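Local coordinates for phosphoribosylglycinamide synthetase (Anaerococcus prevotii, PDB 4DIM), which probably acts as an ATP-dependent, metal-requiring ligase of the ATP-grasp superfamily, at residues L20-A25 with M300-A305; N174-L179 with D183-E188; D349-I354 with D392-N397. All blocks are in the same frame, centred on the assembly; numbering follows the deposited sequence.

Interaction 1 (L20-A25 with M300-A305)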
loop_
_atom_site.group_PDB
_atom_site.type_symbol
_atom_site.label_atom_id
_atom_site.label_comp_id
_atom_site.label_asym_id
_atom_site.label_seq_id
_atom_site.Cartn_x
_atom_site.Cartn_y
_atom_site.Cartn_z
ATOM N N LEU A 20 -14.076 -1.050 -0.633
ATOM C CA LEU A 20 -15.380 -0.606 -1.108
ATOM C C LEU A 20 -15.356 0.657 -1.972
ATOM O O LEU A 20 -16.364 0.939 -2.617
ATOM C CB LEU A 20 -16.427 -0.459 0.029
ATOM C CG LEU A 20 -16.297 0.533 1.181
ATOM C CD1 LEU A 20 -16.280 2.039 0.704
ATOM C CD2 LEU A 20 -17.473 0.325 2.159
ATOM N N GLY A 21 -14.248 1.382 -2.008
ATOM C CA GLY A 21 -14.147 2.614 -2.783
ATOM C C GLY A 21 -14.145 2.375 -4.275
ATOM O O GLY A 21 -14.725 3.138 -5.061
ATOM N N LEU A 22 -13.480 1.310 -4.664
ATOM C CA LEU A 22 -13.424 0.938 -6.051
ATOM C C LEU A 22 -14.754 0.338 -6.520
ATOM O O LEU A 22 -15.140 0.552 -7.671
ATOM C CB LEU A 22 -12.277 -0.011 -6.221
ATOM C CG LEU A 22 -11.918 -0.425 -7.583
ATOM C CD1 LEU A 22 -11.499 0.771 -8.433
ATOM C CD2 LEU A 22 -10.823 -1.396 -7.510
ATOM N N TYR A 23 -15.480 -0.359 -5.633
ATOM C CA TYR A 23 -16.814 -0.883 -5.931
ATOM C C TYR A 23 -17.794 0.273 -6.084
ATOM O O TYR A 23 -18.662 0.256 -6.953
ATOM C CB TYR A 23 -17.292 -1.855 -4.834
ATOM C CG TYR A 23 -16.658 -3.223 -4.904
ATOM C CD1 TYR A 23 -17.209 -4.234 -5.697
ATOM C CD2 TYR A 23 -15.527 -3.524 -4.166
ATOM C CE1 TYR A 23 -16.619 -5.495 -5.781
ATOM C CE2 TYR A 23 -14.934 -4.789 -4.231
ATOM C CZ TYR A 23 -15.506 -5.782 -5.015
ATOM O OH TYR A 23 -14.919 -7.014 -5.140
ATOM N N LYS A 24 -17.648 1.282 -5.249
ATOM C CA LYS A 24 -18.512 2.461 -5.271
ATOM C C LYS A 24 -18.284 3.269 -6.569
ATOM O O LYS A 24 -19.238 3.661 -7.234
ATOM C CB LYS A 24 -18.234 3.329 -4.024
ATOM C CG LYS A 24 -19.330 4.359 -3.755
ATOM C CD LYS A 24 -18.863 5.546 -2.910
ATOM C CE LYS A 24 -18.520 6.771 -3.738
ATOM N NZ LYS A 24 -18.065 7.921 -2.902
ATOM N N ALA A 25 -17.020 3.476 -6.932
ATOM C CA ALA A 25 -16.634 4.239 -8.123
ATOM C C ALA A 25 -17.103 3.555 -9.383
ATOM O O ALA A 25 -17.711 4.191 -10.242
ATOM C CB ALA A 25 -15.133 4.426 -8.162
HETATM N N MSE A 300 -10.247 6.725 -11.883
HETATM C CA MSE A 300 -9.075 6.627 -12.765
HETATM C C MSE A 300 -8.603 5.192 -12.792
HETATM O O MSE A 300 -8.293 4.662 -13.863
HETATM C CB MSE A 300 -7.925 7.549 -12.294
HETATM C CG MSE A 300 -8.165 9.014 -12.579
HETATM SE SE MSE A 300 -6.992 10.205 -11.679
HETATM C CE MSE A 300 -5.377 9.599 -12.556
ATOM N N ILE A 301 -8.644 4.530 -11.617
ATOM C CA ILE A 301 -8.256 3.117 -11.508
ATOM C C ILE A 301 -9.242 2.224 -12.283
ATOM O O ILE A 301 -8.813 1.394 -13.080
ATOM C CB ILE A 301 -8.155 2.717 -10.032
ATOM C CG1 ILE A 301 -6.953 3.421 -9.379
ATOM C CG2 ILE A 301 -8.050 1.193 -9.878
ATOM C CD1 ILE A 301 -6.928 3.331 -7.885
ATOM N N ALA A 302 -10.531 2.382 -12.025
ATOM C CA ALA A 302 -11.591 1.561 -12.637
ATOM C C ALA A 302 -11.694 1.771 -14.127
ATOM O O ALA A 302 -11.859 0.804 -14.860
ATOM C CB ALA A 302 -12.943 1.884 -11.997
ATOM N N SER A 303 -11.658 3.026 -14.584
ATOM C CA SER A 303 -11.742 3.330 -16.020
ATOM C C SER A 303 -10.520 2.784 -16.767
ATOM O O SER A 303 -10.673 2.262 -17.851
ATOM C CB SER A 303 -11.867 4.834 -16.261
ATOM O OG SER A 303 -10.677 5.542 -15.943
HETATM N N MSE A 304 -9.313 2.905 -16.187
HETATM C CA MSE A 304 -8.112 2.387 -16.820
HETATM C C MSE A 304 -8.242 0.903 -17.034
HETATM O O MSE A 304 -8.004 0.416 -18.156
HETATM C CB MSE A 304 -6.875 2.695 -15.959
HETATM C CG MSE A 304 -5.527 2.410 -16.679
HETATM SE SE MSE A 304 -4.003 3.196 -15.778
HETATM C CE MSE A 304 -4.283 2.498 -14.012
ATOM N N ALA A 305 -8.648 0.183 -15.951
ATOM C CA ALA A 305 -8.858 -1.272 -15.942
ATOM C C ALA A 305 -9.659 -1.728 -17.121
ATOM O O ALA A 305 -9.237 -2.676 -17.780
ATOM C CB ALA A 305 -9.575 -1.733 -14.664
#

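Interaction 2 (N174-L179 with D183-E188)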
loop_
_atom_site.group_PDB
_atom_site.type_symbol
_atom_site.label_atom_id
_atom_site.label_comp_id
_atom_site.label_asym_id
_atom_site.label_seq_id
_atom_site.Cartn_x
_atom_site.Cartn_y
_atom_site.Cartn_z
ATOM N N ASN A 174 27.828 -16.211 11.624
ATOM C CA ASN A 174 27.983 -17.521 12.253
ATOM C C ASN A 174 26.690 -17.945 12.977
ATOM O O ASN A 174 26.272 -19.094 12.835
ATOM C CB ASN A 174 29.186 -17.535 13.215
ATOM C CG ASN A 174 30.539 -17.390 12.522
ATOM O OD1 ASN A 174 30.687 -17.613 11.309
ATOM N ND2 ASN A 174 31.565 -16.988 13.271
ATOM N N GLU A 175 26.039 -17.038 13.704
ATOM C CA GLU A 175 24.778 -17.376 14.390
ATOM C C GLU A 175 23.617 -17.640 13.423
ATOM O O GLU A 175 22.721 -18.438 13.734
ATOM C CB GLU A 175 24.355 -16.259 15.361
ATOM C CG GLU A 175 25.089 -16.323 16.687
ATOM C CD GLU A 175 24.529 -15.371 17.723
ATOM O OE1 GLU A 175 25.158 -14.316 17.968
ATOM O OE2 GLU A 175 23.417 -15.642 18.231
ATOM N N THR A 176 23.629 -16.967 12.266
ATOM C CA THR A 176 22.559 -17.080 11.270
ATOM C C THR A 176 22.688 -18.371 10.482
ATOM O O THR A 176 21.691 -19.052 10.286
ATOM C CB THR A 176 22.576 -15.879 10.283
ATOM O OG1 THR A 176 22.628 -14.641 10.988
ATOM C CG2 THR A 176 21.362 -15.869 9.354
HETATM N N MSE A 177 23.909 -18.679 9.999
HETATM C CA MSE A 177 24.179 -19.870 9.181
HETATM C C MSE A 177 23.988 -21.194 9.947
HETATM O O MSE A 177 23.748 -22.229 9.315
HETATM C CB MSE A 177 25.585 -19.821 8.606
HETATM C CG MSE A 177 25.741 -18.765 7.572
HETATM SE SE MSE A 177 25.223 -19.383 5.852
HETATM C CE MSE A 177 26.805 -20.453 5.535
ATOM N N ASN A 178 24.074 -21.164 11.285
ATOM C CA ASN A 178 23.833 -22.357 12.088
ATOM C C ASN A 178 22.338 -22.547 12.302
ATOM O O ASN A 178 21.891 -23.692 12.403
ATOM C CB ASN A 178 24.584 -22.315 13.442
ATOM C CG ASN A 178 25.937 -22.990 13.380
ATOM O OD1 ASN A 178 26.055 -24.192 13.652
ATOM N ND2 ASN A 178 26.976 -22.242 12.982
ATOM N N LEU A 179 21.571 -21.453 12.377
ATOM C CA LEU A 179 20.125 -21.540 12.565
ATOM C C LEU A 179 19.358 -21.807 11.240
ATOM O O LEU A 179 18.320 -22.476 11.264
ATOM C CB LEU A 179 19.609 -20.238 13.202
ATOM C CG LEU A 179 18.100 -20.206 13.541
ATOM C CD1 LEU A 179 17.689 -21.398 14.449
ATOM C CD2 LEU A 179 17.716 -18.884 14.184
ATOM N N ASP A 183 22.310 -22.910 2.703
ATOM C CA ASP A 183 23.781 -22.760 2.788
ATOM C C ASP A 183 24.177 -21.280 2.675
ATOM O O ASP A 183 25.371 -20.981 2.646
ATOM C CB ASP A 183 24.545 -23.592 1.727
ATOM C CG ASP A 183 24.567 -23.073 0.282
ATOM O OD1 ASP A 183 25.150 -23.775 -0.596
ATOM O OD2 ASP A 183 24.001 -21.978 0.026
ATOM N N TYR A 184 23.201 -20.358 2.584
ATOM C CA TYR A 184 23.530 -18.964 2.404
ATOM C C TYR A 184 22.789 -18.084 3.367
ATOM O O TYR A 184 21.834 -18.472 4.036
ATOM C CB TYR A 184 23.270 -18.541 0.955
ATOM C CG TYR A 184 21.819 -18.518 0.570
ATOM C CD1 TYR A 184 21.096 -17.328 0.566
ATOM C CD2 TYR A 184 21.159 -19.683 0.201
ATOM C CE1 TYR A 184 19.735 -17.306 0.262
ATOM C CE2 TYR A 184 19.797 -19.679 -0.102
ATOM C CZ TYR A 184 19.089 -18.482 -0.084
ATOM O OH TYR A 184 17.748 -18.467 -0.406
ATOM N N CYS A 185 23.283 -16.870 3.399
ATOM C CA CYS A 185 22.958 -15.738 4.224
ATOM C C CYS A 185 22.726 -14.506 3.341
ATOM O O CYS A 185 23.144 -14.465 2.177
ATOM C CB CYS A 185 24.133 -15.494 5.168
ATOM S SG CYS A 185 23.692 -15.498 6.909
ATOM N N ILE A 186 22.135 -13.467 3.926
ATOM C CA ILE A 186 22.000 -12.205 3.242
ATOM C C ILE A 186 22.633 -11.188 4.155
ATOM O O ILE A 186 22.343 -11.132 5.353
ATOM C CB ILE A 186 20.553 -11.854 2.783
ATOM C CG1 ILE A 186 20.234 -12.678 1.508
ATOM C CG2 ILE A 186 20.396 -10.356 2.455
ATOM C CD1 ILE A 186 18.813 -12.704 1.088
ATOM N N VAL A 187 23.596 -10.473 3.598
ATOM C CA VAL A 187 24.207 -9.325 4.262
ATOM C C VAL A 187 23.616 -8.130 3.508
ATOM O O VAL A 187 23.690 -8.062 2.272
ATOM C CB VAL A 187 25.762 -9.333 4.365
ATOM C CG1 VAL A 187 26.443 -9.306 2.991
ATOM C CG2 VAL A 187 26.232 -8.169 5.221
ATOM N N GLU A 188 22.895 -7.285 4.221
ATOM C CA GLU A 188 22.218 -6.144 3.588
ATOM C C GLU A 188 22.506 -4.869 4.329
ATOM O O GLU A 188 22.571 -4.868 5.555
ATOM C CB GLU A 188 20.699 -6.402 3.548
ATOM C CG GLU A 188 19.912 -5.352 2.805
ATOM C CD GLU A 188 18.442 -5.649 2.672
ATOM O OE1 GLU A 188 17.717 -5.496 3.682
ATOM O OE2 GLU A 188 18.005 -5.969 1.544
#

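Interaction 3 (D349-I354 with D392-N397)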
loop_
_atom_site.group_PDB
_atom_site.type_symbol
_atom_site.label_atom_id
_atom_site.label_comp_id
_atom_site.label_asym_id
_atom_site.label_seq_id
_atom_site.Cartn_x
_atom_site.Cartn_y
_atom_site.Cartn_z
ATOM N N ASP A 349 -18.096 19.878 5.895
ATOM C CA ASP A 349 -17.529 19.539 4.585
ATOM C C ASP A 349 -16.013 19.259 4.648
ATOM O O ASP A 349 -15.493 18.642 3.717
ATOM C CB ASP A 349 -17.813 20.649 3.564
ATOM C CG ASP A 349 -19.284 20.795 3.218
ATOM O OD1 ASP A 349 -20.132 20.151 3.906
ATOM O OD2 ASP A 349 -19.597 21.553 2.267
ATOM N N ASP A 350 -15.316 19.706 5.722
ATOM C CA ASP A 350 -13.894 19.413 5.949
ATOM C C ASP A 350 -13.724 18.008 6.566
ATOM O O ASP A 350 -12.616 17.497 6.583
ATOM C CB ASP A 350 -13.209 20.495 6.819
ATOM C CG ASP A 350 -12.843 21.769 6.062
ATOM O OD1 ASP A 350 -13.072 21.819 4.819
ATOM O OD2 ASP A 350 -12.335 22.719 6.709
ATOM N N ILE A 351 -14.811 17.384 7.038
ATOM C CA ILE A 351 -14.808 15.997 7.499
ATOM C C ILE A 351 -15.244 15.213 6.284
ATOM O O ILE A 351 -16.400 15.296 5.855
ATOM C CB ILE A 351 -15.700 15.717 8.738
ATOM C CG1 ILE A 351 -15.355 16.661 9.906
ATOM C CG2 ILE A 351 -15.532 14.260 9.174
ATOM C CD1 ILE A 351 -16.259 16.565 11.056
ATOM N N VAL A 352 -14.281 14.550 5.669
ATOM C CA VAL A 352 -14.492 13.752 4.479
ATOM C C VAL A 352 -15.176 12.449 4.861
ATOM O O VAL A 352 -16.066 11.987 4.156
ATOM C CB VAL A 352 -13.137 13.504 3.796
ATOM C CG1 VAL A 352 -13.264 12.485 2.675
ATOM C CG2 VAL A 352 -12.532 14.821 3.301
ATOM N N GLU A 353 -14.725 11.831 5.946
ATOM C CA GLU A 353 -15.257 10.550 6.362
ATOM C C GLU A 353 -15.113 10.315 7.853
ATOM O O GLU A 353 -14.115 10.719 8.442
ATOM C CB GLU A 353 -14.518 9.436 5.618
ATOM C CG GLU A 353 -15.269 8.132 5.575
ATOM C CD GLU A 353 -14.440 6.964 5.098
ATOM O OE1 GLU A 353 -13.931 7.002 3.951
ATOM O OE2 GLU A 353 -14.296 6.002 5.884
ATOM N N ILE A 354 -16.156 9.715 8.448
ATOM C CA ILE A 354 -16.204 9.199 9.817
ATOM C C ILE A 354 -16.958 7.915 9.704
ATOM O O ILE A 354 -18.182 7.950 9.582
ATOM C CB ILE A 354 -16.800 10.109 10.936
ATOM C CG1 ILE A 354 -15.882 11.301 11.253
ATOM C CG2 ILE A 354 -17.008 9.269 12.218
ATOM C CD1 ILE A 354 -16.537 12.384 12.150
ATOM N N ASP A 392 -8.417 16.167 16.464
ATOM C CA ASP A 392 -8.478 16.039 17.933
ATOM C C ASP A 392 -9.847 16.349 18.495
ATOM O O ASP A 392 -10.212 15.780 19.515
ATOM C CB ASP A 392 -7.479 16.965 18.608
ATOM C CG ASP A 392 -6.030 16.568 18.434
ATOM O OD1 ASP A 392 -5.769 15.494 17.803
ATOM O OD2 ASP A 392 -5.150 17.340 18.894
ATOM N N VAL A 393 -10.581 17.267 17.853
ATOM C CA VAL A 393 -11.923 17.644 18.272
ATOM C C VAL A 393 -12.902 16.498 17.965
ATOM O O VAL A 393 -13.820 16.273 18.753
ATOM C CB VAL A 393 -12.368 18.968 17.596
ATOM C CG1 VAL A 393 -13.844 19.260 17.871
ATOM C CG2 VAL A 393 -11.500 20.134 18.050
ATOM N N ILE A 394 -12.715 15.801 16.816
ATOM C CA ILE A 394 -13.573 14.698 16.342
ATOM C C ILE A 394 -13.504 13.538 17.348
ATOM O O ILE A 394 -14.504 13.238 17.991
ATOM C CB ILE A 394 -13.177 14.267 14.879
ATOM C CG1 ILE A 394 -13.499 15.407 13.878
ATOM C CG2 ILE A 394 -13.895 12.966 14.414
ATOM C CD1 ILE A 394 -12.887 15.201 12.434
ATOM N N ILE A 395 -12.319 12.959 17.524
ATOM C CA ILE A 395 -12.041 11.847 18.454
ATOM C C ILE A 395 -12.537 12.098 19.873
ATOM O O ILE A 395 -12.974 11.156 20.550
ATOM C CB ILE A 395 -10.504 11.604 18.490
ATOM C CG1 ILE A 395 -10.039 10.911 17.226
ATOM C CG2 ILE A 395 -10.054 10.822 19.733
ATOM C CD1 ILE A 395 -10.375 9.393 17.150
ATOM N N ASN A 396 -12.352 13.331 20.362
ATOM C CA ASN A 396 -12.778 13.714 21.718
ATOM C C ASN A 396 -14.316 13.742 21.826
ATOM O O ASN A 396 -14.829 13.776 22.936
ATOM C CB ASN A 396 -12.187 15.072 22.143
ATOM C CG ASN A 396 -10.716 15.105 22.411
ATOM O OD1 ASN A 396 -9.991 14.130 22.216
ATOM N ND2 ASN A 396 -10.249 16.228 22.937
ATOM N N ASN A 397 -15.038 13.723 20.680
ATOM C CA ASN A 397 -16.498 13.658 20.569
ATOM C C ASN A 397 -16.948 12.294 20.022
ATOM O O ASN A 397 -18.067 12.185 19.520
ATOM C CB ASN A 397 -17.011 14.802 19.685
ATOM C CG ASN A 397 -17.047 16.138 20.399
ATOM O OD1 ASN A 397 -17.931 16.392 21.234
ATOM N ND2 ASN A 397 -16.059 17.002 20.142
#

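Interaction 1 (L20-A25 with M300-A305)
Between residues 20-25 and 300-305 the backbones come nearest at L22 and A302, CA to CA 6.9 Å. Residues 20-25 belong to helix 20-29, which follows strand 9-13 of a four-stranded parallel sheet in a strand-turn-helix arrangement consistent with a Rossmann-type unit; G21 would be the last glycine of a GxGxxG-like pattern. Residues 300-305 lie on helix 297-305, 275 residues further along the chain, so the contact joins this N-terminal sheet domain to a distant part of the fold. The interface is buried and wholly apolar. I301 presents its short CG2 branch here and also packs on F201 of strand 194-203. L22 touches I12 and C78 as well, and A305 rests on L10, tying helix 297-305 to strand 9-13 too. L22 carries the contact, and its side chain and that of I301 cross at about a right angle. With CG anti to the backbone N (chi1 -173°), the CD1 methyl of L22 extends to the other helix and meets I301 CG2 at 3.8 Å and A302 CB at 4.0 Å.

Interaction 2 (N174-L179 with D183-E188)
C185 SG sits against two neighbouring residues of the helix, T176 and M177. T176 brings its methyl, CG2, to 3.4 Å from C185 SG, while M177 CG lies 3.9 Å from the same sulfur. M177, a selenomethionine, covers the most surface: bent at chi2 (-86°) and chi3 (-75°), its chain curls over the incoming backbone, so that SE is 3.7 Å from Y184 C and CE is 3.3 Å from D183 O. Here helix 166-179 turns through a short loop into strand 186-189, an alpha-to-beta connection within the ATP-grasp domain, and the helix leans on the entry to a strand of a four-stranded antiparallel sheet. Around these contacts, polar bonds place both sides. T176 OG1 is hydrogen-bonded to G172 O one helical turn back, and its side chain also touches V149, as does that of C185. C185 is hydrogen-bonded through its backbone to V130, and Y184 turns away from the helix to hydrogen-bond Y111 through OH. Sulfur, selenium and methyl groups thus meet each other and the D183-Y184 backbone without directional bonds between the segments, which implies that the helix and the entry to the strand meet by shape and dispersion, while the polar ties lie around them.

Interaction 3 (D349-I354 with D392-N397)
I394 O, the carbonyl of the residue that meets both I351 and I354, is gripped by two donors: the backbone N of N397, 2.8 Å from I394 O, and ND2 of N345. A second bond secures residues 393-397, as N397 ND2 reaches back to V393 O at 2.7 Å in a fairly straight line (161° at the hydrogen). The donor is tilted 23° from that carbonyl's plane. N397 thereby bonds the carbonyls of V393 and I394 with its amide and its main chain, and its own backbone is hydrogen-bonded to S344. Helix 384-395 lies across a face of the large antiparallel sheet, near its outermost strand, 351-356. D350, just ahead of that strand, is hydrogen-bonded through its backbone to K380, and within it V352 and E353 both face I378, a classic beta bulge. The extra residue lets I351 and I354, three apart, point to the same side, toward the helix. I394 meets them with separate branches. Its CG1 arm, anti to the carbonyl carbon (chi1 -67°), carries CD1 tip to tip with I351, 3.8 Å from I351 CG1 and 3.9 Å from I351 CD1. Its CG2 methyl instead receives I354 CD1 at 3.5 Å, those two side chains crossing obliquely. I377 and V379 of the adjoining strand 375-381 also touch I394, adding to its apolar surroundings. Trimming I394 to an alanine would probably deprive I351 and I354 of their shared partner and open a gap between the helix and the bulged strand. The division of labour implies that hydrogen bonds set residues 393-397 and the strand edge, whereas the join between them depends on branched aliphatic carbons meeting by dispersion and exclusion of water.

In the fold
The three contacts are spread over a single chain. Interaction 2 is nested within the long loop that interaction 1 closes, yet their centres lie 44 Å apart, on opposite sides of the chain's centre. Interaction 3 follows both in sequence and is 26 Å from interaction 1 between centres, with nearest atoms about 6 Å apart and not touching; from interaction 2 it is 49 Å. The eight-stranded sheet connects the regions of interactions 1 and 3: strand 194-203 packs on helix 297-305, and strand 351-356 forms one of its edges. Interaction 2 belongs to the ATP-grasp domain, but none of the three contacts can be assigned to the nucleotide site expected of this family.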